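Local coordinates for putative secreted protein (Streptomyces sp. SirexAA-E, PDB 4PEY) that hydrolyses laminarin and laminarioligosaccharides as a secreted exo-beta-1,3-glucanase of glycoside hydrolase family 55, giving glucose and laminaribiose, at residues Y157-G165 with R240-W248; E537-D545 with I553-P561. The protein carries 1 engineered substitution. One frame throughout, in Å; residues are numbered along the deposited sequence. Where two conformers were deposited one is given.

Contact 1. Residues Y157-G165 with R240-W248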
loop_
_atom_site.group_PDB
_atom_site.type_symbol
_atom_site.label_atom_id
_atom_site.label_comp_id
_atom_site.label_asym_id
_atom_site.label_seq_id
_atom_site.Cartn_x
_atom_site.Cartn_y
_atom_site.Cartn_z
ATOM N N TYR A 157 -3.788 -1.796 -6.366
ATOM C CA TYR A 157 -3.210 -0.468 -6.554
ATOM C C TYR A 157 -2.421 -0.370 -7.854
ATOM O O TYR A 157 -1.459 -1.103 -8.051
ATOM C CB TYR A 157 -2.312 -0.125 -5.352
ATOM C CG TYR A 157 -1.631 1.226 -5.432
ATOM C CD1 TYR A 157 -2.221 2.360 -4.876
ATOM C CD2 TYR A 157 -0.398 1.365 -6.065
ATOM C CE1 TYR A 157 -1.598 3.608 -4.956
ATOM C CE2 TYR A 157 0.235 2.600 -6.149
ATOM C CZ TYR A 157 -0.369 3.719 -5.598
ATOM O OH TYR A 157 0.268 4.939 -5.674
ATOM N N ILE A 158 -2.847 0.526 -8.745
ATOM C CA ILE A 158 -2.087 0.855 -9.954
ATOM C C ILE A 158 -1.797 2.354 -9.959
ATOM O O ILE A 158 -2.705 3.162 -9.732
ATOM C CB ILE A 158 -2.855 0.479 -11.252
ATOM C CG1 ILE A 158 -2.998 -1.043 -11.384
ATOM C CG2 ILE A 158 -2.152 1.064 -12.493
ATOM C CD1 ILE A 158 -4.078 -1.476 -12.378
ATOM N N ALA A 159 -0.543 2.727 -10.198
ATOM C CA ALA A 159 -0.188 4.141 -10.326
ATOM C C ALA A 159 0.781 4.372 -11.467
ATOM O O ALA A 159 1.625 3.527 -11.760
ATOM C CB ALA A 159 0.408 4.679 -9.035
ATOM N N ASP A 160 0.648 5.535 -12.095
ATOM C CA ASP A 160 1.604 6.011 -13.093
ATOM C C ASP A 160 1.842 4.985 -14.194
ATOM O O ASP A 160 2.962 4.828 -14.673
ATOM C CB ASP A 160 2.936 6.402 -12.425
ATOM C CG ASP A 160 3.716 7.414 -13.247
ATOM O OD1 ASP A 160 3.082 8.058 -14.100
ATOM O OD2 ASP A 160 4.945 7.580 -13.055
ATOM N N SER A 161 0.773 4.311 -14.615
ATOM C CA SER A 161 0.897 3.237 -15.591
ATOM C C SER A 161 0.061 3.479 -16.836
ATOM O O SER A 161 -0.916 4.232 -16.813
ATOM C CB SER A 161 0.490 1.898 -14.963
ATOM O OG SER A 161 1.397 1.528 -13.940
ATOM N N LYS A 162 0.480 2.863 -17.936
ATOM C CA LYS A 162 -0.295 2.890 -19.167
ATOM C C LYS A 162 -0.650 1.474 -19.576
ATOM O O LYS A 162 0.245 0.657 -19.830
ATOM C CB LYS A 162 0.472 3.577 -20.302
ATOM C CG LYS A 162 -0.332 3.658 -21.599
ATOM C CD LYS A 162 0.422 4.363 -22.719
ATOM C CE LYS A 162 -0.538 4.839 -23.807
ATOM N NZ LYS A 162 -1.399 3.738 -24.329
ATOM N N ILE A 163 -1.948 1.177 -19.624
ATOM C CA ILE A 163 -2.418 -0.105 -20.134
ATOM C C ILE A 163 -3.088 0.199 -21.474
ATOM O O ILE A 163 -4.097 0.924 -21.521
ATOM C CB ILE A 163 -3.395 -0.815 -19.154
ATOM C CG1 ILE A 163 -2.669 -1.242 -17.872
ATOM C CG2 ILE A 163 -4.015 -2.053 -19.800
ATOM C CD1 ILE A 163 -2.581 -0.191 -16.828
ATOM N N ASP A 164 -2.507 -0.302 -22.568
ATOM C CA ASP A 164 -3.016 0.021 -23.909
ATOM C C ASP A 164 -4.435 -0.494 -24.119
ATOM O O ASP A 164 -5.258 0.163 -24.762
ATOM C CB ASP A 164 -2.129 -0.569 -25.009
ATOM C CG ASP A 164 -0.741 0.039 -25.060
ATOM O OD1 ASP A 164 -0.458 1.032 -24.352
ATOM O OD2 ASP A 164 0.075 -0.491 -25.846
ATOM N N GLY A 165 -4.707 -1.683 -23.589
ATOM C CA GLY A 165 -5.996 -2.325 -23.763
ATOM C C GLY A 165 -6.878 -2.168 -22.540
ATOM O O GLY A 165 -6.804 -1.160 -21.828
ATOM N N ARG A 240 3.599 16.525 -8.573
ATOM C CA ARG A 240 2.595 17.060 -9.482
ATOM C C ARG A 240 1.381 17.523 -8.686
ATOM O O ARG A 240 0.967 16.860 -7.742
ATOM C CB ARG A 240 2.167 16.003 -10.501
ATOM C CG ARG A 240 3.233 15.605 -11.486
ATOM C CD ARG A 240 2.617 14.812 -12.624
ATOM N NE ARG A 240 2.395 13.405 -12.296
ATOM C CZ ARG A 240 1.725 12.563 -13.077
ATOM N NH1 ARG A 240 1.172 13.005 -14.207
ATOM N NH2 ARG A 240 1.582 11.291 -12.724
ATOM N N THR A 241 0.809 18.660 -9.051
ATOM C CA THR A 241 -0.461 19.066 -8.456
ATOM C C THR A 241 -1.552 18.922 -9.509
ATOM O O THR A 241 -1.312 19.170 -10.693
ATOM C CB THR A 241 -0.413 20.506 -7.922
ATOM O OG1 THR A 241 -0.136 21.400 -9.001
ATOM C CG2 THR A 241 0.684 20.643 -6.893
ATOM N N ASN A 242 -2.736 18.494 -9.077
ATOM C CA ASN A 242 -3.827 18.193 -9.999
ATOM C C ASN A 242 -3.344 17.283 -11.125
ATOM O O ASN A 242 -3.521 17.572 -12.311
ATOM C CB ASN A 242 -4.425 19.484 -10.553
ATOM C CG ASN A 242 -5.047 20.331 -9.468
ATOM O OD1 ASN A 242 -5.725 19.813 -8.579
ATOM N ND2 ASN A 242 -4.804 21.629 -9.518
ATOM N N ALA A 243 -2.711 16.186 -10.718
ATOM C CA ALA A 243 -2.096 15.239 -11.634
ATOM C C ALA A 243 -3.137 14.483 -12.453
ATOM O O ALA A 243 -4.218 14.156 -11.960
ATOM C CB ALA A 243 -1.231 14.261 -10.858
ATOM N N ARG A 244 -2.788 14.194 -13.702
ATOM C CA ARG A 244 -3.616 13.363 -14.559
ATOM C C ARG A 244 -2.730 12.689 -15.593
ATOM O O ARG A 244 -1.844 13.330 -16.167
ATOM C CB ARG A 244 -4.718 14.187 -15.231
ATOM C CG ARG A 244 -5.657 13.375 -16.123
ATOM C CD ARG A 244 -6.858 14.202 -16.590
ATOM N NE ARG A 244 -7.667 13.466 -17.562
ATOM C CZ ARG A 244 -8.606 12.579 -17.242
ATOM N NH1 ARG A 244 -8.882 12.331 -15.967
ATOM N NH2 ARG A 244 -9.277 11.948 -18.204
ATOM N N GLY A 245 -2.960 11.395 -15.817
ATOM C CA GLY A 245 -2.147 10.627 -16.746
ATOM C C GLY A 245 -0.767 10.327 -16.196
ATOM O O GLY A 245 -0.444 10.699 -15.068
ATOM N N THR A 246 0.056 9.658 -17.000
ATOM C CA THR A 246 1.362 9.225 -16.535
ATOM C C THR A 246 2.361 10.381 -16.475
ATOM O O THR A 246 2.212 11.402 -17.161
ATOM C CB THR A 246 1.948 8.122 -17.432
ATOM O OG1 THR A 246 2.215 8.659 -18.734
ATOM C CG2 THR A 246 0.985 6.939 -17.539
ATOM N N SER A 247 3.398 10.192 -15.665
ATOM C CA SER A 247 4.450 11.187 -15.510
ATOM C C SER A 247 5.479 11.118 -16.639
ATOM O O SER A 247 6.217 12.084 -16.884
ATOM C CB SER A 247 5.160 10.994 -14.169
ATOM O OG SER A 247 5.911 9.788 -14.165
ATOM N N TRP A 248 5.523 9.973 -17.316
ATOM C CA TRP A 248 6.590 9.646 -18.264
ATOM C C TRP A 248 6.109 9.556 -19.713
ATOM O O TRP A 248 6.915 9.371 -20.630
ATOM C CB TRP A 248 7.246 8.316 -17.867
ATOM C CG TRP A 248 6.226 7.221 -17.635
ATOM C CD1 TRP A 248 5.625 6.895 -16.446
ATOM C CD2 TRP A 248 5.678 6.324 -18.617
ATOM N NE1 TRP A 248 4.744 5.854 -16.633
ATOM C CE2 TRP A 248 4.761 5.485 -17.952
ATOM C CE3 TRP A 248 5.878 6.149 -19.992
ATOM C CZ2 TRP A 248 4.047 4.485 -18.617
ATOM C CZ3 TRP A 248 5.166 5.158 -20.650
ATOM C CH2 TRP A 248 4.265 4.336 -19.962
#
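Asp160 has CG anti to its own N (chi1 -156°), bringing its carboxylate to the backbone N and hydroxyl of Ser247. Ser247 sets OG between its backbone N and carbonyl carbon (chi1 69°), facing the same acid. Asp160 sits in the short turn between strand 157-159 and the strand that begins at Lys162, each paired in parallel with strands of neighbouring coils in the beta-helical domain. The loop that follows strand 231-243 is pinned there. Asp160 grips Ser247 two-pronged, each oxygen using its syn lone pair. Asp160 OD1 accepts from Ser247 N at 2.7 Å, and Asp160 OD2 from Ser247 OG at 2.7 Å. Arg240 adds only a long salt bridge: its NH2 is 3.8 Å from Asp160 OD1, which lies well out of the guanidinium plane. The same guanidinium holds Gly245 O, two residues ahead of Ser247, end-on with NH1 and NH2, and NH2 pairs with Glu221. Thr246 packs CG2 on the backbone of Ser161, 3.4 Å from Ser161 O. Lys162 CB meets Trp248 CH2 at 3.9 Å, while NZ turns off to Asp164. Trp248 NE1 gives a nearly straight bond to Asp160 O, 2.8 Å long, in the indole plane but above the carbonyl plane.

Contact 2. Residues E537-D545 with I553-P561; sequences EHVINDIGD and IPSQVVSFP
Phe560 puts its ring against Ile540, Asn541 and Ile543 of the loop 537-545. Its strand, 555-560, runs antiparallel to strand 520-529 at the C-terminal end of the second beta-helical part. CB leads to Phe560 CG, anti to the backbone N (chi1 176°), which lies 3.7 Å from Ile540 CD1. That methyl sits over the ring centre, 3.5 Å from the centroid, in a CH-pi contact. Phe560 CD1 also meets Ile540 CG2. Phe560 CE1 takes Ile543 CD1 at the ring edge, 3.5 Å away. At the tip, Phe560 CZ is 3.6 Å from Asn541 ND2, with the amide turned almost perpendicular to the ring; the same ND2 is hydrogen-bonded to Ala514 O. Pro561 CB lies over the opposite face. An alanine in place of Phe560 would probably open a gap under Ile540 CD1 and leave Ile543 CD1 without its aromatic neighbour.

Beside the type II' turn from Ile540 to Ile543 is a classic beta bulge, where Val539 N and Ile540 N both bond to Ile543 O. Val557 CG2 packs on Val539 CB at 3.7 Å and on Gly544 CA.

Ser555 OG donates to Asp545 O at 2.6 Å. A water accepts from Asp545 N and donates to Ser555 OG and Gln556 O. The chemistry is therefore split: carbon packing seats the C-terminal end, while one hydroxyl and one water join the backbones at the other.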
loop_
_atom_site.group_PDB
_atom_site.type_symbol
_atom_site.label_atom_id
_atom_site.label_comp_id
_atom_site.label_asym_id
_atom_site.label_seq_id
_atom_site.Cartn_x
_atom_site.Cartn_y
_atom_site.Cartn_z
ATOM N N GLU A 537 -25.225 -1.827 11.392
ATOM C CA GLU A 537 -26.504 -1.183 11.677
ATOM C C GLU A 537 -26.744 -0.014 10.728
ATOM O O GLU A 537 -27.891 0.308 10.397
ATOM C CB GLU A 537 -26.546 -0.716 13.136
ATOM C CG GLU A 537 -26.448 -1.881 14.104
ATOM C CD GLU A 537 -26.575 -1.476 15.555
ATOM O OE1 GLU A 537 -26.054 -0.408 15.932
ATOM O OE2 GLU A 537 -27.191 -2.245 16.321
ATOM N N HIS A 538 -25.650 0.625 10.315
ATOM C CA HIS A 538 -25.685 1.801 9.451
ATOM C C HIS A 538 -24.389 1.887 8.658
ATOM O O HIS A 538 -23.453 1.125 8.902
ATOM C CB HIS A 538 -25.881 3.086 10.268
ATOM C CG HIS A 538 -27.198 3.154 10.979
ATOM N ND1 HIS A 538 -28.391 3.332 10.314
ATOM C CD2 HIS A 538 -27.510 3.058 12.295
ATOM C CE1 HIS A 538 -29.382 3.347 11.189
ATOM N NE2 HIS A 538 -28.875 3.185 12.398
ATOM N N VAL A 539 -24.334 2.829 7.721
ATOM C CA VAL A 539 -23.117 3.085 6.957
ATOM C C VAL A 539 -22.212 4.093 7.676
ATOM O O VAL A 539 -21.042 3.811 7.957
ATOM C CB VAL A 539 -23.455 3.608 5.545
ATOM C CG1 VAL A 539 -22.190 3.995 4.793
ATOM C CG2 VAL A 539 -24.232 2.548 4.767
ATOM N N ILE A 540 -22.754 5.271 7.959
ATOM C CA ILE A 540 -22.002 6.330 8.621
ATOM C C ILE A 540 -22.867 6.948 9.715
ATOM O O ILE A 540 -24.035 7.244 9.483
ATOM C CB ILE A 540 -21.532 7.424 7.603
ATOM C CG1 ILE A 540 -20.807 8.564 8.332
ATOM C CG2 ILE A 540 -22.713 7.924 6.756
ATOM C CD1 ILE A 540 -20.019 9.495 7.400
ATOM N N ASN A 541 -22.303 7.115 10.909
ATOM C CA ASN A 541 -23.073 7.591 12.056
ATOM C C ASN A 541 -24.334 6.739 12.241
ATOM O O ASN A 541 -24.234 5.534 12.467
ATOM C CB ASN A 541 -23.434 9.066 11.890
ATOM C CG ASN A 541 -22.212 9.973 11.890
ATOM O OD1 ASN A 541 -21.085 9.530 12.131
ATOM N ND2 ASN A 541 -22.433 11.250 11.623
ATOM N N ASP A 542 -25.510 7.359 12.127
ATOM C CA ASP A 542 -26.780 6.636 12.193
ATOM C C ASP A 542 -27.524 6.693 10.852
ATOM O O ASP A 542 -28.761 6.549 10.791
ATOM C CB ASP A 542 -27.648 7.205 13.320
ATOM C CG ASP A 542 -27.883 8.710 13.188
ATOM O OD1 ASP A 542 -28.778 9.224 13.892
ATOM O OD2 ASP A 542 -27.185 9.378 12.389
ATOM N N ILE A 543 -26.745 6.871 9.783
ATOM C CA ILE A 543 -27.245 7.102 8.425
ATOM C C ILE A 543 -26.916 5.921 7.506
ATOM O O ILE A 543 -25.840 5.325 7.616
ATOM C CB ILE A 543 -26.627 8.408 7.841
ATOM C CG1 ILE A 543 -27.090 9.622 8.645
ATOM C CG2 ILE A 543 -26.942 8.586 6.355
ATOM C CD1 ILE A 543 -26.346 10.890 8.302
ATOM N N GLY A 544 -27.834 5.588 6.602
ATOM C CA GLY A 544 -27.639 4.478 5.688
ATOM C C GLY A 544 -28.279 3.209 6.217
ATOM O O GLY A 544 -28.414 3.032 7.430
ATOM N N ASP A 545 -28.680 2.322 5.312
ATOM C CA ASP A 545 -29.366 1.091 5.704
ATOM C C ASP A 545 -28.440 0.148 6.461
ATOM O O ASP A 545 -27.239 0.114 6.200
ATOM C CB ASP A 545 -29.911 0.346 4.480
ATOM C CG ASP A 545 -30.968 1.124 3.728
ATOM O OD1 ASP A 545 -31.536 2.087 4.283
ATOM O OD2 ASP A 545 -31.247 0.742 2.570
ATOM N N ILE A 553 -24.598 -8.246 0.061
ATOM C CA ILE A 553 -25.016 -7.066 -0.695
ATOM C C ILE A 553 -24.609 -5.782 0.043
ATOM O O ILE A 553 -24.982 -5.587 1.203
ATOM C CB ILE A 553 -26.541 -7.064 -0.927
ATOM C CG1 ILE A 553 -26.969 -8.326 -1.685
ATOM C CG2 ILE A 553 -26.971 -5.804 -1.664
ATOM C CD1 ILE A 553 -28.462 -8.428 -1.896
ATOM N N PRO A 554 -23.830 -4.906 -0.615
ATOM C CA PRO A 554 -23.422 -3.668 0.062
ATOM C C PRO A 554 -24.582 -2.748 0.437
ATOM O O PRO A 554 -25.587 -2.673 -0.286
ATOM C CB PRO A 554 -22.527 -2.979 -0.971
ATOM C CG PRO A 554 -22.014 -4.083 -1.832
ATOM C CD PRO A 554 -23.137 -5.083 -1.905
ATOM N N SER A 555 -24.429 -2.062 1.566
ATOM C CA SER A 555 -25.265 -0.913 1.913
ATOM C C SER A 555 -24.472 0.351 1.596
ATOM O O SER A 555 -23.334 0.497 2.036
ATOM C CB SER A 555 -25.671 -0.951 3.385
ATOM O OG SER A 555 -26.464 0.176 3.715
ATOM N N GLN A 556 -25.082 1.260 0.842
ATOM C CA GLN A 556 -24.367 2.390 0.250
ATOM C C GLN A 556 -24.916 3.751 0.650
ATOM O O GLN A 556 -26.120 3.915 0.871
ATOM C CB GLN A 556 -24.407 2.280 -1.278
ATOM C CG GLN A 556 -23.800 0.993 -1.815
ATOM C CD GLN A 556 -24.280 0.661 -3.214
ATOM O OE1 GLN A 556 -25.450 0.880 -3.558
ATOM N NE2 GLN A 556 -23.380 0.135 -4.035
ATOM N N VAL A 557 -24.022 4.736 0.713
ATOM C CA VAL A 557 -24.420 6.132 0.848
ATOM C C VAL A 557 -23.653 6.923 -0.200
ATOM O O VAL A 557 -22.424 6.909 -0.206
ATOM C CB VAL A 557 -24.136 6.688 2.268
ATOM C CG1 VAL A 557 -24.220 8.204 2.278
ATOM C CG2 VAL A 557 -25.111 6.082 3.284
ATOM N N VAL A 558 -24.362 7.600 -1.095
ATOM C CA VAL A 558 -23.696 8.339 -2.173
ATOM C C VAL A 558 -23.051 9.638 -1.670
ATOM O O VAL A 558 -21.911 9.961 -2.044
ATOM C CB VAL A 558 -24.674 8.674 -3.325
ATOM C CG1 VAL A 558 -23.976 9.521 -4.385
ATOM C CG2 VAL A 558 -25.225 7.395 -3.940
ATOM N N SER A 559 -23.785 10.381 -0.841
ATOM C CA SER A 559 -23.313 11.663 -0.316
ATOM C C SER A 559 -23.587 11.816 1.164
ATOM O O SER A 559 -24.680 11.494 1.637
ATOM C CB SER A 559 -23.972 12.841 -1.042
ATOM O OG SER A 559 -23.675 12.834 -2.422
ATOM N N PHE A 560 -22.594 12.347 1.872
ATOM C CA PHE A 560 -22.720 12.734 3.270
ATOM C C PHE A 560 -22.063 14.109 3.447
ATOM O O PHE A 560 -21.003 14.360 2.877
ATOM C CB PHE A 560 -22.059 11.688 4.174
ATOM C CG PHE A 560 -22.048 12.053 5.634
ATOM C CD1 PHE A 560 -23.058 11.619 6.478
ATOM C CD2 PHE A 560 -21.014 12.818 6.167
ATOM C CE1 PHE A 560 -23.045 11.957 7.823
ATOM C CE2 PHE A 560 -20.999 13.158 7.508
ATOM C CZ PHE A 560 -22.015 12.724 8.336
ATOM N N PRO A 561 -22.671 14.998 4.249
ATOM C CA PRO A 561 -23.922 14.815 4.990
ATOM C C PRO A 561 -25.146 15.042 4.117
ATOM O O PRO A 561 -25.017 15.361 2.934
ATOM C CB PRO A 561 -23.833 15.878 6.089
ATOM C CG PRO A 561 -23.023 16.967 5.475
ATOM C CD PRO A 561 -22.028 16.286 4.562
ATOM O OXT PRO A 561 -26.282 14.911 4.580
HETATM O O HOH W 1 -27.735 2.396 2.642
#

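Overall arrangement
The two contacts lie far apart, their centres 31 Å from each other and their nearest atoms about 19 Å apart. They share no strand and follow in series along the chain. Contact 1 belongs to the N-terminal beta-helical part, its centre about 17 Å from the centre of the chain. Contact 2 closes the C-terminal end of the second part, its centre about 26 Å from the centre of the chain. Both are partly buried, and neither is wholly core or surface. Contact 1 is small and polar, with a buried acid tying a loop to a turn between two strands. Contact 2 is larger and mainly apolar, and it fastens a loop to the final strand.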